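Local coordinates for protein DMATS type aromatic prenyltransferase (Streptomyces coelicolor, PDB 6ZRZ) that probably transfers a dimethylallyl group from dimethylallyl diphosphate to carbon 5 of the indole ring of tryptophan, at residues A[132-137]-A[150-155]; A[204-209]-A[255-260]; A[225-230]-A[269-274]. All coordinates share one frame; numbering follows the deposited sequence. Where two conformers were deposited one is given.

Contact 1 (A[132-137]-A[150-155]); sequences LALWCA and VYLNPA. With 6C7 (S-(3-methylbut-2-en-1-yl) trihydrogen thiodiphosphate), chain C.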
# COMPACT_ATOMS: atom_id res chain seq x y z
N LEU A 132 -7.48 -6.61 -9.24
CA LEU A 132 -7.67 -7.16 -7.89
C LEU A 132 -9.16 -7.24 -7.59
O LEU A 132 -9.96 -6.60 -8.30
CB LEU A 132 -6.97 -6.28 -6.83
CG LEU A 132 -7.67 -4.97 -6.49
CD1 LEU A 132 -7.25 -4.43 -5.12
CD2 LEU A 132 -7.43 -3.93 -7.60
N ALA A 133 -9.50 -8.00 -6.56
CA ALA A 133 -10.85 -8.12 -6.00
C ALA A 133 -10.85 -7.52 -4.60
O ALA A 133 -11.76 -6.69 -4.32
CB ALA A 133 -11.30 -9.56 -6.00
N LEU A 134 -9.91 -7.91 -3.75
CA LEU A 134 -9.90 -7.46 -2.33
C LEU A 134 -8.51 -7.64 -1.74
O LEU A 134 -8.01 -8.76 -1.71
CB LEU A 134 -10.97 -8.22 -1.53
CG LEU A 134 -11.28 -7.65 -0.15
CD1 LEU A 134 -12.68 -7.99 0.30
CD2 LEU A 134 -10.26 -8.11 0.88
N TRP A 135 -7.93 -6.54 -1.27
CA TRP A 135 -6.72 -6.54 -0.45
C TRP A 135 -7.09 -6.06 0.94
O TRP A 135 -8.06 -5.28 1.07
CB TRP A 135 -5.62 -5.70 -1.06
CG TRP A 135 -5.15 -6.15 -2.41
CD1 TRP A 135 -5.33 -7.36 -3.00
CD2 TRP A 135 -4.37 -5.37 -3.32
NE1 TRP A 135 -4.71 -7.39 -4.23
CE2 TRP A 135 -4.11 -6.17 -4.45
CE3 TRP A 135 -3.85 -4.07 -3.27
CZ2 TRP A 135 -3.40 -5.70 -5.54
CZ3 TRP A 135 -3.15 -3.60 -4.37
CH2 TRP A 135 -2.91 -4.42 -5.47
N CYS A 136 -6.30 -6.44 1.90
CA CYS A 136 -6.46 -6.00 3.31
C CYS A 136 -5.12 -5.47 3.81
O CYS A 136 -4.09 -6.15 3.57
CB CYS A 136 -7.00 -7.17 4.12
SG CYS A 136 -7.12 -6.82 5.89
N ALA A 137 -5.11 -4.30 4.43
CA ALA A 137 -3.92 -3.78 5.10
C ALA A 137 -4.17 -3.78 6.60
O ALA A 137 -5.28 -3.38 7.02
CB ALA A 137 -3.53 -2.42 4.58
N VAL A 150 -9.60 -2.16 4.03
CA VAL A 150 -9.93 -3.03 2.88
C VAL A 150 -9.85 -2.20 1.60
O VAL A 150 -10.36 -1.08 1.59
CB VAL A 150 -11.28 -3.72 3.10
CG1 VAL A 150 -11.70 -4.55 1.91
CG2 VAL A 150 -11.23 -4.59 4.36
N TYR A 151 -9.18 -2.74 0.58
CA TYR A 151 -9.00 -2.12 -0.74
C TYR A 151 -9.82 -2.88 -1.76
O TYR A 151 -9.69 -4.10 -1.84
CB TYR A 151 -7.54 -2.11 -1.18
CG TYR A 151 -6.64 -1.40 -0.23
CD1 TYR A 151 -6.17 -0.11 -0.48
CD2 TYR A 151 -6.26 -2.02 0.94
CE1 TYR A 151 -5.36 0.53 0.45
CE2 TYR A 151 -5.44 -1.40 1.86
CZ TYR A 151 -4.96 -0.14 1.61
OH TYR A 151 -4.14 0.39 2.56
N LEU A 152 -10.61 -2.15 -2.53
CA LEU A 152 -11.49 -2.72 -3.57
C LEU A 152 -11.21 -2.04 -4.90
O LEU A 152 -10.52 -0.99 -4.93
CB LEU A 152 -12.94 -2.53 -3.12
CG LEU A 152 -13.29 -3.06 -1.73
CD1 LEU A 152 -14.60 -2.51 -1.25
CD2 LEU A 152 -13.32 -4.58 -1.72
N ASN A 153 -11.74 -2.62 -5.97
CA ASN A 153 -11.39 -2.32 -7.39
C ASN A 153 -12.53 -1.60 -8.09
O ASN A 153 -13.51 -2.25 -8.52
CB ASN A 153 -11.10 -3.60 -8.14
CG ASN A 153 -10.73 -3.38 -9.60
OD1 ASN A 153 -10.51 -2.25 -10.03
ND2 ASN A 153 -10.65 -4.47 -10.35
N PRO A 154 -12.46 -0.25 -8.25
CA PRO A 154 -13.49 0.49 -8.97
C PRO A 154 -13.66 0.05 -10.43
O PRO A 154 -14.70 0.29 -10.99
CB PRO A 154 -13.03 1.95 -8.86
CG PRO A 154 -12.19 1.96 -7.59
CD PRO A 154 -11.45 0.66 -7.67
N ALA A 155 -12.66 -0.59 -11.02
CA ALA A 155 -12.68 -1.03 -12.44
C ALA A 155 -13.19 -2.46 -12.55
O ALA A 155 -12.97 -3.10 -13.60
CB ALA A 155 -11.30 -0.90 -13.02
O4 6C7 C . -3.48 6.66 4.85
P1 6C7 C . -2.87 5.15 5.00
O6 6C7 C . -1.46 5.14 5.45
O5 6C7 C . -3.85 4.39 6.06
O2 6C7 C . -3.13 4.36 3.61
P3 6C7 C . -1.93 3.84 2.65
O8 6C7 C . -1.24 5.21 2.17
O7 6C7 C . -0.94 2.95 3.30
S9 6C7 C . -2.72 3.13 1.18
C10 6C7 C . -1.28 2.71 0.18
C11 6C7 C . -1.52 1.22 -0.21
C12 6C7 C . -2.20 0.82 -1.54
C13 6C7 C . -2.42 -0.64 -1.85
C14 6C7 C . -2.70 1.85 -2.56
O HOH W 1 -13.29 -5.03 -5.88
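The backbone O of Trp135 accepts the N-H of Tyr151 along an almost straight bond (N to O 2.8 Å, 177° at the hydrogen) and also meets the CA-H of Val150, while the Tyr151 ring turns its edge to the same oxygen. The return bond from Trp135 N to Tyr151 O completes an antiparallel hydrogen-bonded pair in the hairpin of strands 135-139 and 147-152. Both side chains therefore leave the sheet on one face, beside the thiodiphosphate ligand's prenyl end. With CG of Tyr151 anti to its carbonyl carbon (chi1 -59°), the ring lays CE2 against Ala137 CB (3.5 Å) and turns a face to the prenyl methyl C13. The indole meets that methyl edge-on, Trp135 CZ3 lying 4.0 Å from C13. Leu132 CD1 sits 3.5 Å above the centre of one indole face, and the bond from Trp135 NE1 to Glu83 helps fix the ring's rotation. On the sheet's other face Leu134 CG packs on Val150 CG1 (3.7 Å), against helix 91-109. Past the strand end, Asn153 ND2 gives a bent bond to Leu132 O (3.0 Å, 135°) and another to Gly130 O, while OD1 closes an Asx turn on Ala155 N. A water links Ala133 O to Asn153 N. An aromatic wall of this kind at the prenyl tail would probably shield, and could stabilise, an allylic cation, as in related prenyltransferases.

Contact 2 (A[204-209]-A[255-260]); sequences KVYLRH and QSCHSF. With 6C7 (S-(3-methylbut-2-en-1-yl) trihydrogen thiodiphosphate), chain C; TRP (tryptophan), chain D.
Ser256 and His209 form the tightest polar spot here: Ser256 OG lies 2.7 Å from His209 NE2, in the plane of that imidazole, and equally close to His258 NE2, hydrogen-bonded to both imidazoles. Leu207 CD2 presses on His258 NE2 at 3.4 Å, its side chain crossing the histidine at about a right angle. On the ligand side, around Tyr206, the packing is close but apolar. Cys257 SG, placed anti to its backbone N (chi1 176°), stands 3.8 Å above the Tyr206 ring plane toward the rim, a sulfur-aromatic contact joined by a CH-pi contact from Cys257 CB. Tyr206 CE1 in turn touches the prenyl methyl C14 at 3.5 Å. Were Tyr206 an alanine, a gap would probably open beside the prenyl chain and the Cys257 sulfur would lose the ring face beneath it. The looser part is the Arg208-Gln255 pair, on the other face from the Ser256 hydroxyl: Arg208 CA comes no nearer to Gln255 than 4.3 Å, at CG, and the partly exposed Arg208 turns its guanidinium, through NE, to a salt bridge with Asp210. Gln255 OE1, buried with no polar partner in the model, faces the substrate indole at CZ3 (3.7 Å). Four backbone bonds join the antiparallel strands 202-209 and 254-260, which run in the barrel between strands 191-195 and 270-275, with helix 162-175 packing outside on Val205 and Phe260.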
# COMPACT_ATOMS: atom_id res chain seq x y z
N LYS A 204 -11.42 6.23 1.30
CA LYS A 204 -10.22 6.67 0.57
C LYS A 204 -10.42 6.37 -0.91
O LYS A 204 -10.71 5.21 -1.24
CB LYS A 204 -8.99 5.99 1.16
CG LYS A 204 -8.67 6.45 2.57
CD LYS A 204 -7.71 5.55 3.30
CE LYS A 204 -6.26 5.76 2.91
NZ LYS A 204 -5.88 7.19 2.76
N VAL A 205 -10.37 7.41 -1.72
CA VAL A 205 -10.43 7.30 -3.20
C VAL A 205 -9.03 7.52 -3.73
O VAL A 205 -8.43 8.57 -3.40
CB VAL A 205 -11.41 8.33 -3.78
CG1 VAL A 205 -11.54 8.18 -5.29
CG2 VAL A 205 -12.76 8.22 -3.11
N TYR A 206 -8.52 6.57 -4.52
CA TYR A 206 -7.21 6.65 -5.18
C TYR A 206 -7.41 7.02 -6.64
O TYR A 206 -8.36 6.45 -7.30
CB TYR A 206 -6.45 5.34 -5.04
CG TYR A 206 -6.06 4.99 -3.64
CD1 TYR A 206 -4.77 5.14 -3.21
CD2 TYR A 206 -6.99 4.50 -2.73
CE1 TYR A 206 -4.39 4.81 -1.92
CE2 TYR A 206 -6.63 4.17 -1.43
CZ TYR A 206 -5.33 4.33 -1.01
OH TYR A 206 -4.92 4.00 0.26
N LEU A 207 -6.59 7.95 -7.13
CA LEU A 207 -6.55 8.37 -8.54
C LEU A 207 -5.20 7.98 -9.12
O LEU A 207 -4.19 8.15 -8.44
CB LEU A 207 -6.67 9.89 -8.65
CG LEU A 207 -8.05 10.53 -8.61
CD1 LEU A 207 -9.04 9.76 -7.81
CD2 LEU A 207 -7.93 11.95 -8.06
N ARG A 208 -5.18 7.57 -10.35
CA ARG A 208 -3.92 7.38 -11.08
C ARG A 208 -3.63 8.68 -11.82
O ARG A 208 -4.56 9.29 -12.32
CB ARG A 208 -4.06 6.19 -12.02
CG ARG A 208 -2.79 5.83 -12.75
CD ARG A 208 -3.06 4.70 -13.70
NE ARG A 208 -3.44 5.21 -15.00
CZ ARG A 208 -4.50 4.83 -15.73
NH1 ARG A 208 -4.68 5.37 -16.93
NH2 ARG A 208 -5.36 3.91 -15.29
N HIS A 209 -2.36 9.06 -11.95
CA HIS A 209 -1.95 10.29 -12.65
C HIS A 209 -0.85 9.96 -13.64
O HIS A 209 0.25 9.77 -13.23
CB HIS A 209 -1.53 11.37 -11.65
CG HIS A 209 -2.58 11.72 -10.66
ND1 HIS A 209 -3.65 12.50 -10.98
CD2 HIS A 209 -2.72 11.38 -9.37
CE1 HIS A 209 -4.40 12.63 -9.92
NE2 HIS A 209 -3.86 11.97 -8.93
N GLN A 255 0.23 8.14 -7.99
CA GLN A 255 -1.17 8.02 -7.56
C GLN A 255 -1.40 9.01 -6.43
O GLN A 255 -0.41 9.40 -5.77
CB GLN A 255 -1.45 6.59 -7.08
CG GLN A 255 -1.39 5.55 -8.18
CD GLN A 255 -2.00 4.24 -7.75
OE1 GLN A 255 -2.73 4.13 -6.73
NE2 GLN A 255 -1.70 3.22 -8.51
N SER A 256 -2.64 9.39 -6.22
CA SER A 256 -3.05 10.21 -5.06
C SER A 256 -4.15 9.50 -4.33
O SER A 256 -4.88 8.72 -4.96
CB SER A 256 -3.46 11.62 -5.46
OG SER A 256 -4.57 11.60 -6.34
N CYS A 257 -4.29 9.80 -3.05
CA CYS A 257 -5.38 9.33 -2.21
C CYS A 257 -6.09 10.55 -1.63
O CYS A 257 -5.38 11.50 -1.22
CB CYS A 257 -4.87 8.41 -1.11
SG CYS A 257 -6.19 7.90 0.01
N HIS A 258 -7.41 10.51 -1.59
CA HIS A 258 -8.29 11.58 -1.05
C HIS A 258 -9.19 10.93 -0.00
O HIS A 258 -9.92 10.02 -0.36
CB HIS A 258 -9.03 12.28 -2.20
CG HIS A 258 -8.10 12.66 -3.31
ND1 HIS A 258 -7.62 13.94 -3.45
CD2 HIS A 258 -7.51 11.90 -4.29
CE1 HIS A 258 -6.80 14.00 -4.47
NE2 HIS A 258 -6.70 12.72 -5.01
N SER A 259 -9.05 11.36 1.24
CA SER A 259 -9.68 10.80 2.47
C SER A 259 -10.93 11.59 2.82
O SER A 259 -10.82 12.80 3.01
CB SER A 259 -8.71 10.85 3.62
OG SER A 259 -7.72 9.87 3.47
N PHE A 260 -12.07 10.92 2.95
CA PHE A 260 -13.35 11.49 3.44
C PHE A 260 -13.65 10.88 4.82
O PHE A 260 -13.92 9.64 4.89
CB PHE A 260 -14.44 11.25 2.39
CG PHE A 260 -14.13 11.85 1.04
CD1 PHE A 260 -14.61 13.10 0.70
CD2 PHE A 260 -13.35 11.17 0.11
CE1 PHE A 260 -14.32 13.67 -0.53
CE2 PHE A 260 -13.08 11.73 -1.13
CZ PHE A 260 -13.56 12.98 -1.45
O4 6C7 C . -3.48 6.66 4.85
P1 6C7 C . -2.87 5.15 5.00
O6 6C7 C . -1.46 5.14 5.45
O5 6C7 C . -3.85 4.39 6.06
O2 6C7 C . -3.13 4.36 3.61
P3 6C7 C . -1.93 3.84 2.65
O8 6C7 C . -1.24 5.21 2.17
O7 6C7 C . -0.94 2.95 3.30
S9 6C7 C . -2.72 3.13 1.18
C10 6C7 C . -1.28 2.71 0.18
C11 6C7 C . -1.52 1.22 -0.21
C12 6C7 C . -2.20 0.82 -1.54
C13 6C7 C . -2.42 -0.64 -1.85
C14 6C7 C . -2.70 1.85 -2.56
N TRP D . 2.01 -2.86 -6.73
CA TRP D . 0.77 -2.17 -7.18
C TRP D . 1.11 -0.86 -7.90
O TRP D . 2.27 -0.40 -7.97
CB TRP D . -0.19 -1.93 -6.01
CG TRP D . 0.39 -1.20 -4.83
CD1 TRP D . 1.04 -1.75 -3.75
CD2 TRP D . 0.38 0.22 -4.61
NE1 TRP D . 1.43 -0.76 -2.89
CE2 TRP D . 1.02 0.46 -3.38
CE3 TRP D . -0.14 1.31 -5.32
CZ2 TRP D . 1.18 1.74 -2.85
CZ3 TRP D . 0.01 2.57 -4.80
CH2 TRP D . 0.68 2.79 -3.59
OXT TRP D . 0.18 -0.22 -8.44

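Contact 3 (A[225-230]-A[269-274]); sequences SGLVPT and SGFTLY. With 6C7 (S-(3-methylbut-2-en-1-yl) trihydrogen thiodiphosphate), chain C.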
# COMPACT_ATOMS: atom_id res chain seq x y z
N SER A 225 -6.62 19.87 3.42
CA SER A 225 -6.27 18.43 3.23
C SER A 225 -4.88 18.10 3.81
O SER A 225 -4.53 16.91 3.80
CB SER A 225 -6.39 18.02 1.77
OG SER A 225 -5.35 18.60 0.99
N GLY A 226 -4.11 19.10 4.27
CA GLY A 226 -2.97 18.91 5.19
C GLY A 226 -1.61 19.18 4.57
O GLY A 226 -0.64 19.19 5.33
N LEU A 227 -1.51 19.35 3.26
CA LEU A 227 -0.21 19.64 2.60
C LEU A 227 -0.29 20.99 1.91
O LEU A 227 -1.38 21.39 1.51
CB LEU A 227 0.13 18.53 1.60
CG LEU A 227 0.39 17.15 2.20
CD1 LEU A 227 0.70 16.16 1.11
CD2 LEU A 227 1.52 17.18 3.24
N VAL A 228 0.85 21.67 1.79
CA VAL A 228 0.97 22.96 1.08
C VAL A 228 1.75 22.72 -0.22
O VAL A 228 2.62 21.85 -0.27
CB VAL A 228 1.59 24.05 1.97
CG1 VAL A 228 0.75 24.27 3.22
CG2 VAL A 228 3.04 23.78 2.34
N PRO A 229 1.42 23.47 -1.29
CA PRO A 229 2.02 23.30 -2.61
C PRO A 229 3.54 23.10 -2.68
O PRO A 229 3.96 22.22 -3.38
CB PRO A 229 1.61 24.60 -3.32
CG PRO A 229 0.22 24.85 -2.77
CD PRO A 229 0.35 24.50 -1.30
N THR A 230 4.33 23.91 -1.97
CA THR A 230 5.81 23.85 -1.99
C THR A 230 6.29 22.52 -1.38
O THR A 230 7.34 22.03 -1.84
CB THR A 230 6.45 25.08 -1.31
OG1 THR A 230 5.78 25.32 -0.07
CG2 THR A 230 6.37 26.32 -2.18
N SER A 269 -10.63 15.53 3.79
CA SER A 269 -9.82 15.98 4.96
C SER A 269 -8.37 15.54 4.82
O SER A 269 -7.55 15.99 5.59
CB SER A 269 -10.39 15.44 6.25
OG SER A 269 -10.80 14.10 6.09
N GLY A 270 -8.07 14.64 3.88
CA GLY A 270 -6.71 14.10 3.76
C GLY A 270 -6.32 13.93 2.32
O GLY A 270 -7.21 13.66 1.50
N PHE A 271 -5.03 14.11 2.05
CA PHE A 271 -4.43 13.96 0.71
C PHE A 271 -3.08 13.29 0.85
O PHE A 271 -2.27 13.72 1.69
CB PHE A 271 -4.26 15.32 0.04
CG PHE A 271 -3.42 15.29 -1.20
CD1 PHE A 271 -3.93 14.78 -2.38
CD2 PHE A 271 -2.11 15.72 -1.19
CE1 PHE A 271 -3.15 14.72 -3.53
CE2 PHE A 271 -1.33 15.67 -2.35
CZ PHE A 271 -1.86 15.17 -3.51
N THR A 272 -2.82 12.28 0.04
CA THR A 272 -1.51 11.61 -0.03
C THR A 272 -1.08 11.57 -1.49
O THR A 272 -1.96 11.22 -2.38
CB THR A 272 -1.54 10.20 0.58
OG1 THR A 272 -1.96 10.24 1.96
CG2 THR A 272 -0.19 9.53 0.50
N LEU A 273 0.20 11.86 -1.74
CA LEU A 273 0.81 11.62 -3.06
C LEU A 273 1.77 10.43 -2.97
O LEU A 273 2.66 10.44 -2.12
CB LEU A 273 1.54 12.88 -3.54
CG LEU A 273 2.22 12.75 -4.89
CD1 LEU A 273 1.22 12.41 -5.98
CD2 LEU A 273 2.97 14.03 -5.25
N TYR A 274 1.59 9.46 -3.85
CA TYR A 274 2.47 8.27 -3.97
C TYR A 274 3.32 8.35 -5.23
O TYR A 274 2.78 8.46 -6.36
CB TYR A 274 1.65 6.99 -4.02
CG TYR A 274 0.65 6.83 -2.89
CD1 TYR A 274 0.91 6.00 -1.80
CD2 TYR A 274 -0.58 7.46 -2.95
CE1 TYR A 274 -0.02 5.87 -0.76
CE2 TYR A 274 -1.52 7.31 -1.96
CZ TYR A 274 -1.25 6.53 -0.86
OH TYR A 274 -2.18 6.47 0.12
O4 6C7 C . -3.48 6.66 4.85
P1 6C7 C . -2.87 5.15 5.00
O6 6C7 C . -1.46 5.14 5.45
O5 6C7 C . -3.85 4.39 6.06
O2 6C7 C . -3.13 4.36 3.61
P3 6C7 C . -1.93 3.84 2.65
O8 6C7 C . -1.24 5.21 2.17
O7 6C7 C . -0.94 2.95 3.30
S9 6C7 C . -2.72 3.13 1.18
C10 6C7 C . -1.28 2.71 0.18
C11 6C7 C . -1.52 1.22 -0.21
C12 6C7 C . -2.20 0.82 -1.54
C13 6C7 C . -2.42 -0.64 -1.85
C14 6C7 C . -2.70 1.85 -2.56
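Leu227 and Phe271 supply the apolar part of this contact. The leucine reaches inward with CD1, and the two side chains cross at about a right angle. With CG of Phe271 anti to the backbone N (chi1 169°), the ring offers its edge at CD2 to Leu227 CD1, 3.7 Å away. The backbone directs Phe271 CB toward Ser225, whose OG lies 3.6 Å from it. Beyond the two segments, Leu220 and Ser221 also touch this phenylalanine, and its ring meets that of His258 with planes inclined by about 55°.

Backbone contacts are gentler. Ser225 O receives the CA-H of Gly270 at 3.6 Å, and Ser225 CA rests at the same distance from Ser269 O. This is where the strand is irregular: Ser269 and Gly270 both face Ser259 across the sheet, a classic beta bulge at the start of strand 270-275. In the ABBA fold a ring of helices surrounds an antiparallel barrel, and here the connection into helix 229-240 passes over the barrel's outer side. Gly226 suits the turn, since a CB at its backbone angles (phi 112°) would jam against the preceding carbonyl O.

The hydroxyls bond largely outside the contact. Ser225 OG pairs with Arg222 O, holding the turn to itself, and Ser269 OG pairs with Thr261 OG1.

Ligand chemistry belongs to the strand's other face. Thr272 CG2 lies 3.4 Å above the plane of the Tyr274 ring, toward its rim, and Tyr274 OH donates to O8 of the thiodiphosphate at 2.6 Å, with the oxygen in the ring plane. Arg79, Arg202 and Arg338 bind the same ligand.

How the contacts relate
All three contacts are buried, yet they sample different layers of one barrel. Contacts 1 and 2, whose centres lie about 11 and 12 Å from the centre of the chain, pair neighbouring strands through regular backbone bonds; contact 3, its centre about 17 Å out, sets a turn against the outer side of a strand, mostly by apolar and weak backbone contacts. Contacts 1 and 2 meet where Tyr151 CE1 approaches Tyr206 OH at 3.5 Å, beside the ligand. Contacts 2 and 3 share a strand boundary, with a probable hydrogen bond of 2.8 Å between Gln255 O and Tyr274 N. Toward the prenyl tail the chemistry is aromatic; at the diphosphate it becomes polar.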